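Local coordinates for protein 2-hydroxyisobutanoyl-CoA mutase large subunit (Aquincola tertiaricarbonis, PDB 4R3U) that forms the substrate-binding large subunit of a cobalamin-dependent mutase that interconverts 2-hydroxyisobutyryl-CoA and (S)-3-hydroxybutyryl-CoA, at residues A[273-277]-A[446-450]. Coordinates in Å, arbitrary orientation, origin at the centre of the assembly. Residues are numbered along the deposited sequence.
Sequences ANLIT and TIKLI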
loop_
_atom_site.group_PDB
_atom_site.type_symbol
_atom_site.label_atom_id
_atom_site.label_comp_id
_atom_site.label_asym_id
_atom_site.label_seq_id
_atom_site.Cartn_x
_atom_site.Cartn_y
_atom_site.Cartn_z
ATOM N N ALA A 273 -0.131 -29.031 12.150
ATOM C CA ALA A 273 -0.764 -30.221 12.765
ATOM C C ALA A 273 -1.320 -31.148 11.675
ATOM O O ALA A 273 -1.134 -32.365 11.740
ATOM C CB ALA A 273 -1.861 -29.799 13.736
ATOM N N ASN A 274 -1.954 -30.552 10.649
ATOM C CA ASN A 274 -2.521 -31.229 9.477
ATOM C C ASN A 274 -1.425 -31.858 8.616
ATOM O O ASN A 274 -1.575 -33.010 8.197
ATOM C CB ASN A 274 -3.386 -30.264 8.665
ATOM C CG ASN A 274 -4.739 -29.999 9.300
ATOM O OD1 ASN A 274 -5.189 -30.721 10.203
ATOM N ND2 ASN A 274 -5.464 -29.007 8.790
ATOM N N LEU A 275 -0.298 -31.135 8.416
ATOM C CA LEU A 275 0.854 -31.646 7.673
ATOM C C LEU A 275 1.353 -32.965 8.292
ATOM O O LEU A 275 1.532 -33.945 7.566
ATOM C CB LEU A 275 2.008 -30.613 7.616
ATOM C CG LEU A 275 3.406 -31.188 7.296
ATOM C CD1 LEU A 275 3.580 -31.465 5.809
ATOM C CD2 LEU A 275 4.483 -30.307 7.828
ATOM N N ILE A 276 1.568 -32.979 9.612
ATOM C CA ILE A 276 2.054 -34.153 10.333
ATOM C C ILE A 276 1.165 -35.389 10.075
ATOM O O ILE A 276 1.685 -36.447 9.725
ATOM C CB ILE A 276 2.273 -33.824 11.834
ATOM C CG1 ILE A 276 3.518 -32.929 12.000
ATOM C CG2 ILE A 276 2.339 -35.134 12.709
ATOM C CD1 ILE A 276 3.471 -31.997 13.221
ATOM N N THR A 277 -0.166 -35.212 10.165
ATOM C CA THR A 277 -1.166 -36.258 9.927
ATOM C C THR A 277 -1.000 -36.844 8.523
ATOM O O THR A 277 -0.959 -38.068 8.377
ATOM C CB THR A 277 -2.559 -35.689 10.183
ATOM O OG1 THR A 277 -2.531 -34.977 11.412
ATOM C CG2 THR A 277 -3.641 -36.748 10.228
ATOM N N THR A 446 -4.533 -35.015 15.630
ATOM C CA THR A 446 -5.354 -34.115 14.841
ATOM C C THR A 446 -6.757 -34.625 14.694
ATOM O O THR A 446 -7.680 -33.931 15.102
ATOM C CB THR A 446 -4.639 -33.800 13.520
ATOM O OG1 THR A 446 -3.403 -33.155 13.799
ATOM C CG2 THR A 446 -5.445 -32.968 12.595
ATOM N N ILE A 447 -6.920 -35.829 14.113
ATOM C CA ILE A 447 -8.217 -36.466 13.852
ATOM C C ILE A 447 -9.107 -36.539 15.074
ATOM O O ILE A 447 -10.254 -36.093 14.995
ATOM C CB ILE A 447 -8.119 -37.763 13.006
ATOM C CG1 ILE A 447 -7.506 -37.419 11.625
ATOM C CG2 ILE A 447 -9.503 -38.424 12.846
ATOM C CD1 ILE A 447 -7.278 -38.539 10.733
ATOM N N LYS A 448 -8.559 -36.984 16.217
ATOM C CA LYS A 448 -9.301 -37.065 17.485
ATOM C C LYS A 448 -9.783 -35.693 17.968
ATOM O O LYS A 448 -10.939 -35.565 18.371
ATOM C CB LYS A 448 -8.487 -37.775 18.588
ATOM C CG LYS A 448 -8.039 -39.201 18.240
ATOM C CD LYS A 448 -9.151 -40.251 17.884
ATOM C CE LYS A 448 -9.239 -40.639 16.399
ATOM N NZ LYS A 448 -7.918 -40.927 15.734
ATOM N N LEU A 449 -8.909 -34.669 17.872
ATOM C CA LEU A 449 -9.198 -33.290 18.256
ATOM C C LEU A 449 -10.201 -32.643 17.318
ATOM O O LEU A 449 -10.976 -31.802 17.770
ATOM C CB LEU A 449 -7.901 -32.472 18.359
ATOM C CG LEU A 449 -7.216 -32.360 19.735
ATOM C CD1 LEU A 449 -7.327 -33.638 20.528
ATOM C CD2 LEU A 449 -5.757 -31.980 19.580
ATOM N N ILE A 450 -10.208 -33.047 16.029
ATOM C CA ILE A 450 -11.179 -32.601 15.020
ATOM C C ILE A 450 -12.514 -33.226 15.412
ATOM O O ILE A 450 -13.525 -32.525 15.452
ATOM C CB ILE A 450 -10.746 -32.961 13.557
ATOM C CG1 ILE A 450 -9.615 -32.023 13.057
ATOM C CG2 ILE A 450 -11.939 -32.958 12.595
ATOM C CD1 ILE A 450 -8.983 -32.394 11.668
#
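On the outside of the TIM barrel of this acyl-CoA mutase, helix 264-283, which precedes barrel strand 298-302, packs against the short helix 446-451 that follows the long helix 420-442. The two segments run obliquely, their N-to-C directions 125° apart and their axes 10.7 Å apart at closest, so they meet over a small patch of 191 Å². T446 has the largest share buried. At the start of its segment, CA of T446 lies 6.4 Å from CA of A273, and the T446 side chain points at helix 264-283. OG1 of T446 donates a weak hydrogen bond to O of A273 (3.2 Å) and lies 3.7 Å from CB of A273, a close approach consistent with the small alanine side chain. T277, one helical turn after A273, directs its CA-to-CB bond toward segment 446-450; beyond the polar centre CG2 of T277 packs on CD1 of I447 at 4.1 Å. On the other flank, CG2 of T446 rests 3.3 Å from OD1 of N274, and N274 and T277 both also touch L213 of helix 213-219. V440 of helix 420-442 packs on T446. The patch is buried structural packing, with the side chain of N274 about 13 Å from bound 3-hydroxybutanoyl-CoA. The carbonyl of A273 serves both threonines: besides T446, it accepts a hydrogen bond from OG1 of T277, with OG1 of T277 to O of A273 at 3.0 Å.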